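Long-range contacts in putative polysaccharide biosynthesis protein with aminopeptidase-like domain (Clostridium acetobutylicum, PDB 3K9T), which probably takes part in the biosynthesis of modified polysaccharides and binds one zinc ion per subunit, but is not expected to act as a peptidase: residues V101-T106 against V156-S161; M2-K7 against S212-K217; T186-P191 against F222-E227; T265-A270 against N308-S313. All coordinates share one frame; numbering follows the deposited sequence.

Contact 1 (V101-T106 against V156-S161); sequences VPVHKT and VVIDSS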
loop_
_atom_site.group_PDB
_atom_site.type_symbol
_atom_site.label_atom_id
_atom_site.label_comp_id
_atom_site.label_asym_id
_atom_site.label_seq_id
_atom_site.Cartn_x
_atom_site.Cartn_y
_atom_site.Cartn_z
ATOM N N VAL A 101 53.277 5.134 2.678
ATOM C CA VAL A 101 54.597 4.957 2.052
ATOM C C VAL A 101 55.681 5.040 3.146
ATOM O O VAL A 101 55.471 5.675 4.157
ATOM C CB VAL A 101 54.798 6.004 0.935
ATOM C CG1 VAL A 101 53.774 5.763 -0.189
ATOM C CG2 VAL A 101 54.650 7.421 1.490
ATOM N N PRO A 102 56.813 4.337 2.991
ATOM C CA PRO A 102 57.824 4.438 4.046
ATOM C C PRO A 102 58.449 5.842 4.126
ATOM O O PRO A 102 58.627 6.479 3.092
ATOM C CB PRO A 102 58.885 3.421 3.624
ATOM C CG PRO A 102 58.642 3.178 2.186
ATOM C CD PRO A 102 57.199 3.386 1.940
ATOM N N VAL A 103 58.743 6.321 5.338
ATOM C CA VAL A 103 59.325 7.635 5.514
ATOM C C VAL A 103 60.296 7.589 6.676
ATOM O O VAL A 103 60.060 6.888 7.661
ATOM C CB VAL A 103 58.264 8.778 5.728
ATOM C CG1 VAL A 103 56.848 8.365 5.207
ATOM C CG2 VAL A 103 58.204 9.261 7.199
ATOM N N HIS A 104 61.400 8.322 6.531
ATOM C CA HIS A 104 62.399 8.443 7.578
ATOM C C HIS A 104 62.977 9.859 7.479
ATOM O O HIS A 104 63.781 10.141 6.605
ATOM C CB HIS A 104 63.479 7.373 7.435
ATOM C CG HIS A 104 64.449 7.352 8.573
ATOM N ND1 HIS A 104 64.245 8.070 9.735
ATOM C CD2 HIS A 104 65.594 6.654 8.759
ATOM C CE1 HIS A 104 65.246 7.847 10.568
ATOM N NE2 HIS A 104 66.075 6.989 10.002
ATOM N N LYS A 105 62.540 10.744 8.371
ATOM C CA LYS A 105 62.840 12.163 8.270
ATOM C C LYS A 105 62.987 12.855 9.611
ATOM O O LYS A 105 62.530 12.350 10.633
ATOM C CB LYS A 105 61.691 12.865 7.555
ATOM C CG LYS A 105 61.337 12.313 6.180
ATOM C CD LYS A 105 60.688 13.385 5.285
ATOM C CE LYS A 105 59.673 12.800 4.311
ATOM N NZ LYS A 105 59.515 13.648 3.097
ATOM N N THR A 106 63.658 14.007 9.598
ATOM C CA THR A 106 63.568 14.932 10.715
ATOM C C THR A 106 62.762 16.096 10.204
ATOM O O THR A 106 63.033 16.622 9.142
ATOM C CB THR A 106 64.905 15.433 11.258
ATOM O OG1 THR A 106 65.436 14.446 12.144
ATOM C CG2 THR A 106 64.688 16.719 12.064
ATOM N N VAL A 156 60.736 11.244 12.348
ATOM C CA VAL A 156 59.517 10.679 11.811
ATOM C C VAL A 156 59.865 9.416 11.051
ATOM O O VAL A 156 60.543 9.467 10.024
ATOM C CB VAL A 156 58.833 11.665 10.869
ATOM C CG1 VAL A 156 57.519 11.070 10.315
ATOM C CG2 VAL A 156 58.596 12.995 11.598
ATOM N N VAL A 157 59.387 8.289 11.567
ATOM C CA VAL A 157 59.667 6.988 11.003
ATOM C C VAL A 157 58.377 6.210 10.733
ATOM O O VAL A 157 57.564 6.015 11.637
ATOM C CB VAL A 157 60.529 6.137 11.983
ATOM C CG1 VAL A 157 60.704 4.733 11.446
ATOM C CG2 VAL A 157 61.866 6.785 12.233
ATOM N N ILE A 158 58.183 5.823 9.478
ATOM C CA ILE A 158 57.197 4.817 9.105
ATOM C C ILE A 158 57.986 3.738 8.351
ATOM O O ILE A 158 58.362 3.936 7.192
ATOM C CB ILE A 158 56.061 5.337 8.187
ATOM C CG1 ILE A 158 55.243 6.435 8.869
ATOM C CG2 ILE A 158 55.150 4.185 7.796
ATOM C CD1 ILE A 158 54.246 7.164 7.909
ATOM N N ASP A 159 58.233 2.614 9.021
ATOM C CA ASP A 159 58.970 1.490 8.457
ATOM C C ASP A 159 57.988 0.543 7.793
ATOM O O ASP A 159 57.561 -0.452 8.391
ATOM C CB ASP A 159 59.762 0.758 9.555
ATOM C CG ASP A 159 60.684 -0.313 9.003
ATOM O OD1 ASP A 159 60.857 -0.359 7.762
ATOM O OD2 ASP A 159 61.224 -1.106 9.813
ATOM N N SER A 160 57.650 0.858 6.543
ATOM C CA SER A 160 56.660 0.103 5.780
ATOM C C SER A 160 57.215 -0.319 4.437
ATOM O O SER A 160 58.317 0.081 4.074
ATOM C CB SER A 160 55.408 0.980 5.560
ATOM O OG SER A 160 55.729 2.197 4.913
ATOM N N SER A 161 56.459 -1.141 3.708
ATOM C CA SER A 161 56.806 -1.479 2.325
ATOM C C SER A 161 55.562 -1.521 1.488
ATOM O O SER A 161 54.510 -1.906 1.977
ATOM C CB SER A 161 57.521 -2.834 2.210
ATOM O OG SER A 161 56.700 -3.881 2.680
#

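Contact 2 (M2-K7 against S212-K217); sequences MEEINK and SKLKTK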
loop_
_atom_site.group_PDB
_atom_site.type_symbol
_atom_site.label_atom_id
_atom_site.label_comp_id
_atom_site.label_asym_id
_atom_site.label_seq_id
_atom_site.Cartn_x
_atom_site.Cartn_y
_atom_site.Cartn_z
HETATM N N MSE A 2 17.638 -30.375 11.615
HETATM C CA MSE A 2 18.094 -28.986 11.804
HETATM C C MSE A 2 17.643 -28.521 13.216
HETATM O O MSE A 2 18.064 -27.457 13.706
HETATM C CB MSE A 2 17.523 -28.060 10.735
HETATM C CG MSE A 2 18.306 -26.753 10.598
HETATM SE SE MSE A 2 20.224 -27.022 10.111
HETATM C CE MSE A 2 19.899 -28.351 8.737
ATOM N N GLU A 3 16.766 -29.305 13.859
ATOM C CA GLU A 3 16.417 -29.076 15.252
ATOM C C GLU A 3 17.692 -29.124 16.116
ATOM O O GLU A 3 17.739 -28.537 17.203
ATOM C CB GLU A 3 15.334 -30.053 15.751
ATOM C CG GLU A 3 13.941 -29.854 15.133
ATOM C CD GLU A 3 13.352 -28.419 15.254
ATOM O OE1 GLU A 3 13.404 -27.835 16.343
ATOM O OE2 GLU A 3 12.803 -27.876 14.259
ATOM N N GLU A 4 18.735 -29.778 15.610
ATOM C CA GLU A 4 20.036 -29.760 16.279
ATOM C C GLU A 4 20.661 -28.366 16.447
ATOM O O GLU A 4 21.528 -28.192 17.292
ATOM C CB GLU A 4 21.014 -30.690 15.573
ATOM C CG GLU A 4 20.688 -32.176 15.805
ATOM C CD GLU A 4 21.848 -33.068 15.456
ATOM O OE1 GLU A 4 22.693 -32.635 14.636
ATOM O OE2 GLU A 4 21.923 -34.198 16.000
ATOM N N ILE A 5 20.222 -27.388 15.659
ATOM C CA ILE A 5 20.665 -26.015 15.838
ATOM C C ILE A 5 20.155 -25.438 17.174
ATOM O O ILE A 5 20.740 -24.494 17.707
ATOM C CB ILE A 5 20.194 -25.097 14.661
ATOM C CG1 ILE A 5 21.280 -24.089 14.273
ATOM C CG2 ILE A 5 18.920 -24.395 15.013
ATOM C CD1 ILE A 5 20.994 -23.311 12.984
ATOM N N ASN A 6 19.067 -25.988 17.712
ATOM C CA ASN A 6 18.459 -25.420 18.912
ATOM C C ASN A 6 19.430 -25.339 20.095
ATOM O O ASN A 6 19.402 -24.386 20.843
ATOM C CB ASN A 6 17.205 -26.188 19.324
ATOM C CG ASN A 6 16.098 -26.171 18.263
ATOM O OD1 ASN A 6 16.177 -25.507 17.227
ATOM N ND2 ASN A 6 15.055 -26.936 18.527
ATOM N N LYS A 7 20.303 -26.324 20.244
ATOM C CA LYS A 7 21.214 -26.353 21.382
ATOM C C LYS A 7 22.234 -25.239 21.238
ATOM O O LYS A 7 22.664 -24.691 22.252
ATOM C CB LYS A 7 21.889 -27.742 21.569
ATOM C CG LYS A 7 22.658 -28.242 20.329
ATOM C CD LYS A 7 23.209 -29.706 20.409
ATOM C CE LYS A 7 23.494 -30.333 18.970
ATOM N NZ LYS A 7 22.342 -31.149 18.368
ATOM N N SER A 212 28.997 -26.440 10.326
ATOM C CA SER A 212 29.897 -27.553 10.103
ATOM C C SER A 212 29.467 -28.854 10.742
ATOM O O SER A 212 29.839 -29.911 10.269
ATOM C CB SER A 212 31.264 -27.225 10.712
ATOM O OG SER A 212 31.958 -26.340 9.888
ATOM N N LYS A 213 28.766 -28.757 11.859
ATOM C CA LYS A 213 28.383 -29.912 12.634
ATOM C C LYS A 213 26.985 -30.428 12.319
ATOM O O LYS A 213 26.552 -31.406 12.924
ATOM C CB LYS A 213 28.515 -29.540 14.105
ATOM C CG LYS A 213 29.993 -29.267 14.466
ATOM C CD LYS A 213 30.185 -28.776 15.866
ATOM C CE LYS A 213 31.672 -28.775 16.255
ATOM N NZ LYS A 213 32.511 -27.962 15.391
ATOM N N LEU A 214 26.303 -29.801 11.357
ATOM C CA LEU A 214 24.919 -30.124 11.014
ATOM C C LEU A 214 24.778 -30.627 9.577
ATOM O O LEU A 214 25.586 -30.317 8.707
ATOM C CB LEU A 214 24.064 -28.867 11.153
ATOM C CG LEU A 214 24.095 -28.089 12.462
ATOM C CD1 LEU A 214 23.157 -26.910 12.362
ATOM C CD2 LEU A 214 23.672 -28.995 13.595
ATOM N N LYS A 215 23.724 -31.387 9.329
ATOM C CA LYS A 215 23.420 -31.877 7.993
ATOM C C LYS A 215 22.454 -30.855 7.372
ATOM O O LYS A 215 21.293 -30.818 7.728
ATOM C CB LYS A 215 22.774 -33.258 8.108
ATOM C CG LYS A 215 22.387 -33.924 6.759
ATOM C CD LYS A 215 21.679 -35.292 6.981
ATOM C CE LYS A 215 20.944 -35.802 5.720
ATOM N NZ LYS A 215 21.876 -36.320 4.681
ATOM N N THR A 216 22.936 -30.018 6.456
ATOM C CA THR A 216 22.114 -28.937 5.888
ATOM C C THR A 216 21.574 -29.261 4.507
ATOM O O THR A 216 22.177 -30.034 3.780
ATOM C CB THR A 216 22.907 -27.593 5.796
ATOM O OG1 THR A 216 24.025 -27.741 4.900
ATOM C CG2 THR A 216 23.394 -27.170 7.160
ATOM N N LYS A 217 20.420 -28.668 4.176
ATOM C CA LYS A 217 19.777 -28.809 2.855
ATOM C C LYS A 217 20.570 -27.978 1.866
ATOM O O LYS A 217 20.943 -28.438 0.781
ATOM C CB LYS A 217 18.310 -28.318 2.904
ATOM C CG LYS A 217 17.506 -28.255 1.561
ATOM C CD LYS A 217 16.047 -27.723 1.819
ATOM C CE LYS A 217 15.406 -26.991 0.605
ATOM N NZ LYS A 217 13.894 -26.929 0.643
HETATM O O HOH W 1 21.995 -32.079 12.129
#

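Contact 3 (T186-P191 against F222-E227); sequences TYTCHP and FLFAPE. With ZN (zinc ion), chain B; IMD (imidazole), chain E.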
loop_
_atom_site.group_PDB
_atom_site.type_symbol
_atom_site.label_atom_id
_atom_site.label_comp_id
_atom_site.label_asym_id
_atom_site.label_seq_id
_atom_site.Cartn_x
_atom_site.Cartn_y
_atom_site.Cartn_z
ATOM N N THR A 186 32.201 -11.456 5.058
ATOM C CA THR A 186 32.607 -10.404 5.972
ATOM C C THR A 186 33.976 -9.877 5.518
ATOM O O THR A 186 34.704 -10.581 4.793
ATOM C CB THR A 186 32.601 -10.890 7.428
ATOM O OG1 THR A 186 32.648 -9.756 8.301
ATOM C CG2 THR A 186 33.783 -11.858 7.713
ATOM N N TYR A 187 34.339 -8.663 5.950
ATOM C CA TYR A 187 35.565 -8.043 5.459
ATOM C C TYR A 187 36.712 -7.971 6.491
ATOM O O TYR A 187 36.522 -7.662 7.664
ATOM C CB TYR A 187 35.260 -6.696 4.756
ATOM C CG TYR A 187 34.496 -5.706 5.583
ATOM C CD1 TYR A 187 35.160 -4.879 6.449
ATOM C CD2 TYR A 187 33.108 -5.596 5.502
ATOM C CE1 TYR A 187 34.506 -3.984 7.220
ATOM C CE2 TYR A 187 32.434 -4.667 6.272
ATOM C CZ TYR A 187 33.138 -3.871 7.143
ATOM O OH TYR A 187 32.517 -2.936 7.968
ATOM N N THR A 188 37.919 -8.255 6.002
ATOM C CA THR A 188 39.086 -8.491 6.854
ATOM C C THR A 188 40.156 -7.393 6.859
ATOM O O THR A 188 41.225 -7.569 7.450
ATOM C CB THR A 188 39.732 -9.765 6.404
ATOM O OG1 THR A 188 39.898 -9.694 4.984
ATOM C CG2 THR A 188 38.837 -10.957 6.783
ATOM N N CYS A 189 39.825 -6.251 6.253
ATOM C CA CYS A 189 40.778 -5.185 6.000
ATOM C C CYS A 189 40.929 -4.147 7.125
ATOM O O CYS A 189 41.904 -3.392 7.136
ATOM C CB CYS A 189 40.370 -4.478 4.718
ATOM S SG CYS A 189 38.679 -3.814 4.790
ATOM N N HIS A 190 39.980 -4.080 8.058
ATOM C CA HIS A 190 40.102 -3.121 9.158
ATOM C C HIS A 190 41.048 -3.617 10.253
ATOM O O HIS A 190 40.956 -4.779 10.674
ATOM C CB HIS A 190 38.761 -2.836 9.776
ATOM C CG HIS A 190 37.881 -1.984 8.930
ATOM N ND1 HIS A 190 37.776 -2.148 7.567
ATOM C CD2 HIS A 190 37.034 -0.981 9.263
ATOM C CE1 HIS A 190 36.895 -1.284 7.099
ATOM N NE2 HIS A 190 36.438 -0.564 8.106
ATOM N N PRO A 191 41.939 -2.740 10.721
ATOM C CA PRO A 191 42.914 -3.099 11.771
ATOM C C PRO A 191 42.302 -3.156 13.183
ATOM O O PRO A 191 41.283 -3.864 13.337
ATOM C CB PRO A 191 44.034 -2.058 11.589
ATOM C CG PRO A 191 43.362 -0.899 10.924
ATOM C CD PRO A 191 42.271 -1.455 10.083
ATOM N N PHE A 222 31.409 -19.234 3.060
ATOM C CA PHE A 222 31.768 -18.145 3.939
ATOM C C PHE A 222 32.999 -17.470 3.368
ATOM O O PHE A 222 34.029 -18.095 3.270
ATOM C CB PHE A 222 32.075 -18.679 5.309
ATOM C CG PHE A 222 30.987 -19.459 5.916
ATOM C CD1 PHE A 222 30.790 -20.788 5.562
ATOM C CD2 PHE A 222 30.184 -18.895 6.894
ATOM C CE1 PHE A 222 29.769 -21.552 6.150
ATOM C CE2 PHE A 222 29.168 -19.640 7.489
ATOM C CZ PHE A 222 28.954 -20.979 7.109
ATOM N N LEU A 223 32.884 -16.191 3.018
ATOM C CA LEU A 223 33.966 -15.428 2.401
ATOM C C LEU A 223 34.544 -14.435 3.393
ATOM O O LEU A 223 33.810 -13.647 3.979
ATOM C CB LEU A 223 33.444 -14.691 1.176
ATOM C CG LEU A 223 34.494 -13.923 0.404
ATOM C CD1 LEU A 223 35.514 -14.886 -0.207
ATOM C CD2 LEU A 223 33.795 -13.093 -0.652
ATOM N N PHE A 224 35.859 -14.515 3.603
ATOM C CA PHE A 224 36.605 -13.540 4.398
ATOM C C PHE A 224 37.606 -12.820 3.455
ATOM O O PHE A 224 38.612 -13.389 3.040
ATOM C CB PHE A 224 37.373 -14.206 5.511
ATOM C CG PHE A 224 36.550 -14.977 6.471
ATOM C CD1 PHE A 224 36.124 -16.264 6.171
ATOM C CD2 PHE A 224 36.288 -14.470 7.731
ATOM C CE1 PHE A 224 35.405 -17.012 7.112
ATOM C CE2 PHE A 224 35.585 -15.220 8.673
ATOM C CZ PHE A 224 35.143 -16.485 8.357
ATOM N N ALA A 225 37.340 -11.560 3.150
ATOM C CA ALA A 225 38.077 -10.855 2.107
ATOM C C ALA A 225 38.099 -9.374 2.430
ATOM O O ALA A 225 37.179 -8.882 3.110
ATOM C CB ALA A 225 37.409 -11.079 0.790
ATOM N N PRO A 226 39.130 -8.647 1.948
ATOM C CA PRO A 226 39.094 -7.194 2.165
ATOM C C PRO A 226 37.868 -6.586 1.536
ATOM O O PRO A 226 37.453 -7.041 0.458
ATOM C CB PRO A 226 40.342 -6.688 1.403
ATOM C CG PRO A 226 40.726 -7.789 0.457
ATOM C CD PRO A 226 40.328 -9.050 1.193
ATOM N N GLU A 227 37.326 -5.529 2.144
ATOM C CA GLU A 227 36.154 -4.888 1.564
ATOM C C GLU A 227 36.401 -4.345 0.153
ATOM O O GLU A 227 37.490 -3.900 -0.189
ATOM C CB GLU A 227 35.594 -3.777 2.457
ATOM C CG GLU A 227 34.150 -3.367 2.049
ATOM C CD GLU A 227 33.546 -2.297 2.938
ATOM O OE1 GLU A 227 34.177 -1.245 3.068
ATOM O OE2 GLU A 227 32.429 -2.485 3.480
HETATM ZN ZN ZN B . 34.870 0.758 8.183
HETATM N N1 IMD E . 32.190 -0.543 5.242
HETATM C C2 IMD E . 33.292 -0.766 5.993
HETATM N N3 IMD E . 33.392 0.210 6.892
HETATM C C4 IMD E . 32.346 1.045 6.738
HETATM C C5 IMD E . 31.580 0.565 5.690
#

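Contact 4 (T265-A270 against N308-S313); sequences TKFGDA and NLSVGS. Unlike the reference sequence in segment 308-313: Ser310 (reference Pro).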
loop_
_atom_site.group_PDB
_atom_site.type_symbol
_atom_site.label_atom_id
_atom_site.label_comp_id
_atom_site.label_asym_id
_atom_site.label_seq_id
_atom_site.Cartn_x
_atom_site.Cartn_y
_atom_site.Cartn_z
ATOM N N THR A 265 18.102 -6.452 0.644
ATOM C CA THR A 265 18.604 -6.632 -0.703
ATOM C C THR A 265 18.030 -5.547 -1.599
ATOM O O THR A 265 17.017 -4.930 -1.260
ATOM C CB THR A 265 18.159 -7.998 -1.296
ATOM O OG1 THR A 265 16.744 -7.983 -1.632
ATOM C CG2 THR A 265 18.478 -9.110 -0.325
ATOM N N LYS A 266 18.645 -5.364 -2.771
ATOM C CA LYS A 266 18.182 -4.370 -3.719
ATOM C C LYS A 266 16.731 -4.650 -4.133
ATOM O O LYS A 266 16.023 -3.732 -4.487
ATOM C CB LYS A 266 19.102 -4.270 -4.953
ATOM C CG LYS A 266 18.946 -5.422 -5.977
ATOM C CD LYS A 266 19.816 -5.291 -7.252
ATOM C CE LYS A 266 19.108 -4.710 -8.532
ATOM N NZ LYS A 266 20.200 -4.212 -9.516
ATOM N N PHE A 267 16.293 -5.907 -4.074
ATOM C CA PHE A 267 14.925 -6.273 -4.466
ATOM C C PHE A 267 13.901 -5.974 -3.375
ATOM O O PHE A 267 12.705 -5.970 -3.637
ATOM C CB PHE A 267 14.801 -7.750 -4.835
ATOM C CG PHE A 267 15.842 -8.226 -5.767
ATOM C CD1 PHE A 267 15.782 -7.903 -7.119
ATOM C CD2 PHE A 267 16.889 -9.017 -5.307
ATOM C CE1 PHE A 267 16.754 -8.347 -8.006
ATOM C CE2 PHE A 267 17.888 -9.464 -6.188
ATOM C CZ PHE A 267 17.816 -9.129 -7.541
ATOM N N GLY A 268 14.349 -5.788 -2.147
ATOM C CA GLY A 268 13.427 -5.461 -1.044
ATOM C C GLY A 268 12.537 -6.554 -0.507
ATOM O O GLY A 268 12.290 -6.611 0.672
ATOM N N ASP A 269 12.044 -7.445 -1.363
ATOM C CA ASP A 269 11.165 -8.516 -0.890
ATOM C C ASP A 269 11.634 -9.918 -1.289
ATOM O O ASP A 269 10.799 -10.827 -1.416
ATOM C CB ASP A 269 9.722 -8.243 -1.370
ATOM C CG ASP A 269 9.602 -8.199 -2.871
ATOM O OD1 ASP A 269 10.646 -8.231 -3.602
ATOM O OD2 ASP A 269 8.431 -8.134 -3.321
ATOM N N ALA A 270 12.947 -10.100 -1.488
ATOM C CA ALA A 270 13.521 -11.421 -1.822
ATOM C C ALA A 270 13.310 -12.347 -0.634
ATOM O O ALA A 270 12.981 -11.892 0.457
ATOM C CB ALA A 270 15.008 -11.329 -2.134
ATOM N N ASN A 308 23.911 -9.109 -9.344
ATOM C CA ASN A 308 22.474 -9.097 -9.147
ATOM C C ASN A 308 21.940 -10.236 -8.300
ATOM O O ASN A 308 20.850 -10.784 -8.560
ATOM C CB ASN A 308 21.769 -9.042 -10.507
ATOM C CG ASN A 308 20.366 -8.471 -10.418
ATOM O OD1 ASN A 308 20.129 -7.424 -9.808
ATOM N ND2 ASN A 308 19.427 -9.154 -11.027
ATOM N N LEU A 309 22.688 -10.511 -7.231
ATOM C CA LEU A 309 22.313 -11.526 -6.248
ATOM C C LEU A 309 21.486 -10.885 -5.128
ATOM O O LEU A 309 21.472 -9.667 -5.023
ATOM C CB LEU A 309 23.552 -12.163 -5.635
ATOM C CG LEU A 309 24.588 -12.751 -6.575
ATOM C CD1 LEU A 309 25.889 -13.006 -5.764
ATOM C CD2 LEU A 309 24.014 -14.016 -7.229
ATOM N N SER A 310 20.810 -11.711 -4.311
ATOM C CA SER A 310 20.024 -11.208 -3.203
ATOM C C SER A 310 20.843 -11.261 -1.942
ATOM O O SER A 310 20.843 -12.261 -1.237
ATOM C CB SER A 310 18.728 -12.015 -3.008
ATOM O OG SER A 310 18.178 -12.261 -4.263
ATOM N N VAL A 311 21.530 -10.179 -1.661
ATOM C CA VAL A 311 22.365 -10.099 -0.476
ATOM C C VAL A 311 21.942 -8.882 0.381
ATOM O O VAL A 311 21.921 -7.733 -0.085
ATOM C CB VAL A 311 23.871 -10.027 -0.872
ATOM C CG1 VAL A 311 24.760 -9.840 0.369
ATOM C CG2 VAL A 311 24.234 -11.235 -1.656
ATOM N N GLY A 312 21.573 -9.160 1.622
ATOM C CA GLY A 312 21.337 -8.091 2.601
ATOM C C GLY A 312 22.454 -8.039 3.629
ATOM O O GLY A 312 23.505 -8.613 3.420
ATOM N N SER A 313 22.206 -7.347 4.746
ATOM C CA SER A 313 23.212 -7.119 5.768
ATOM C C SER A 313 22.515 -7.005 7.100
ATOM O O SER A 313 21.664 -6.141 7.298
ATOM C CB SER A 313 24.019 -5.870 5.444
ATOM O OG SER A 313 25.133 -5.695 6.314
HETATM O O HOH W 2 20.802 -7.384 -3.081
#

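Contact 1 (V101-T106 against V156-S161)
Val103 to Lys105 run antiparallel to Val156 to Ile158, forming the outer ladder of the four-stranded antiparallel sheet in the insert domain; strand 103-108 lies at an edge of the sheet. The approach begins at Pro102, still in the loop, whose CB sits 3.4 Å from Ser160 O. Ser160 OG comes within 3.1 Å of Pro102 N, yet a proline nitrogen has no hydrogen to share, and the hydroxyl is bonded instead to Ser100 O. Val103 then makes a hydrogen-bonded pair with Ile158. Its N reaches Ile158 O at 3.0 Å, while Ile158 N returns to Val103 O at 2.8 Å. With chi1 near eclipsed at -20°, the valine spreads its two methyls over two neighbours: CG1 lies 3.9 Å from Ile158 CD1, and CG2 is 3.7 Å from Val156 CG1. Trp137 touches all three of these buried side chains. His104 turns to the other face as the non-hydrogen-bonded partner of Val157. CG is anti to the backbone N (chi1 -173°), and the ring runs beside the valine, both pointing the same way; ND1, 3.7 Å from Val157 CG2, is buried here with no polar partner in the model. Lys105 brings the strand back to a hydrogen-bonded pair with Val156. Lys105 N donates to Val156 O, and in return Val156 N donates to Lys105 O at 2.7 Å, with an N-H...O angle of 168°.

Contact 2 (M2-K7 against S212-K217)
Leu214 points its side chain at the N-terminal segment, residues 2-5, and is met there by three side chains. Its CG lies anti to its own carbonyl carbon (chi1 -53°), and the two methyls beyond it divide the work. CD1 goes to the apolar partners: the selenium of Met2, present as selenomethionine, lies 3.7 Å from Leu214 CD1, and Ile5 CG1 is 3.9 Å from the same methyl. Both of these side chains cross the leucine at about a right angle. CD2 faces Glu4, whose chain slides past the leucine in the opposite direction, with Glu4 CB 3.7 Å from Leu214 CD2.

Met2 does not stop at the leucine. Its chain bends at chi2 (60°) and again at chi3 (45°), and the terminal methyl reaches the backbone beyond, with Met2 CE 3.7 Å from Thr216 CA and close to Lys215 O, an approach whose exact length is doubtful. Thr216 CG2 lies a little farther from the methyl, while the threonine hydroxyl is engaged by Tyr218 O. On the exposed side a water donates to Glu4 OE1 at 2.7 Å and accepts a weak bond from Lys215 N.

Met2 and Thr216 also touch Glu354, and Ile5 rests on Tyr351, so helix 336-355 shares this junction between the N terminus and the loop after helix 194-211. The two segments exchange no direct hydrogen bond or salt bridge. Cohesion here is therefore mainly apolar, centred on one buried leucine, with one weak water-mediated link at its polar rim.

Contact 3 (T186-P191 against F222-E227)
Thr186 and Tyr187 pair in parallel with Phe224 and Ala225, joining the two strands of a beta-alpha-beta crossover, 181-187 and 219-225, at the end that opens onto the zinc site. Thr186 N donates to Leu223 O at 2.9 Å, Ala225 N to Thr186 O, and Thr188 N to Ala225 O, the last from well above the carbonyl plane. Past the strands, Cys189 SG accepts Glu227 N at 3.4 Å (N-H...S 166°). The same sulfur lies at the edge of the His190 ring, in its plane, and receives a weak bond from ND1, which may help orient the His190 ring, whose NE2 binds the zinc ion; Asp196 and His325 are the other protein ligands.

Tyr187 and Glu227 extend side by side in the same direction. Glu227 OE2 lies over one face of the tyrosine ring, toward its rim, 3.5 Å from CE2. That oxygen also takes a bond from imidazole N1 at 2.6 Å and is hydrogen-bonded to Ser297 OG. The imidazole, probably from the crystallisation liquor, occupies a zinc coordination position through N3, while Tyr187 OH holds the ligand Asp196 from the second shell.

Thr186 CG2 approaches Phe224 CD2 to 3.6 Å on the side facing helices 194-211 and 36-45, where Phe224 meets Ile204 and Met42. Within the mixed sheet, strand 166-174 flanks 219-225, and strand 245-250 flanks 181-187.

Contact 4 (T265-A270 against N308-S313)
Phe267 presents the edge of its ring to Asn308 O, which lies in the ring plane, 3.6 Å from CZ. Ser310 OG approaches obliquely, 3.4 Å from Phe267 CE2. Over the centre of one face sits Lys266 CG, 3.9 Å above the plane. The Asn308 amide is steeply inclined to the ring, the planes 68° apart, and its OD1 lies 3.2 Å from CE of the lysine, whose chain bends at chi3 (-98°) and crosses the asparagine at about a right angle.

Lys266 and Phe267 belong to a type I turn, Thr265 to Gly268, closed by Gly268 N to Thr265 O. Thr265 CG2 packs on the facing backbone, 3.5 Å from Val311 N, while its OG1 bonds Asp273. A water fills in between the two backbones, accepting from Lys266 N at 3.0 Å and from Val311 N while donating to Leu309 O.

Ala270, whose CB touches Ser310 CB, is the N-cap of helix 271-282, its N bonded to Asp273 OD2. The turn thus links strand 260-263 to that helix, beside the start of strand 311-315, which runs between strands 245-250 and 260-263.

Contact 2 opens at the very N terminus and closes only at 212-217, a loop of some two hundred residues. Contact 1 is nested inside it, closing a shorter loop within the insert domain, with its centre about 51 Å from that of contact 2 and across the centre of the chain. Contact 3 opens at 186-191, before contact 2 has closed, and ends at 222-227, so these two cross, their nearest atoms about 6 Å apart. Contact 4 follows in series. Contacts 3 and 4 both reach the mixed sheet of the aminopeptidase-like domain, the first at the zinc site, the second near strands 260-263 and 311-315; contact 2 ties the N-terminal segment of that domain to the loop between helix 194-211 and strand 219-225.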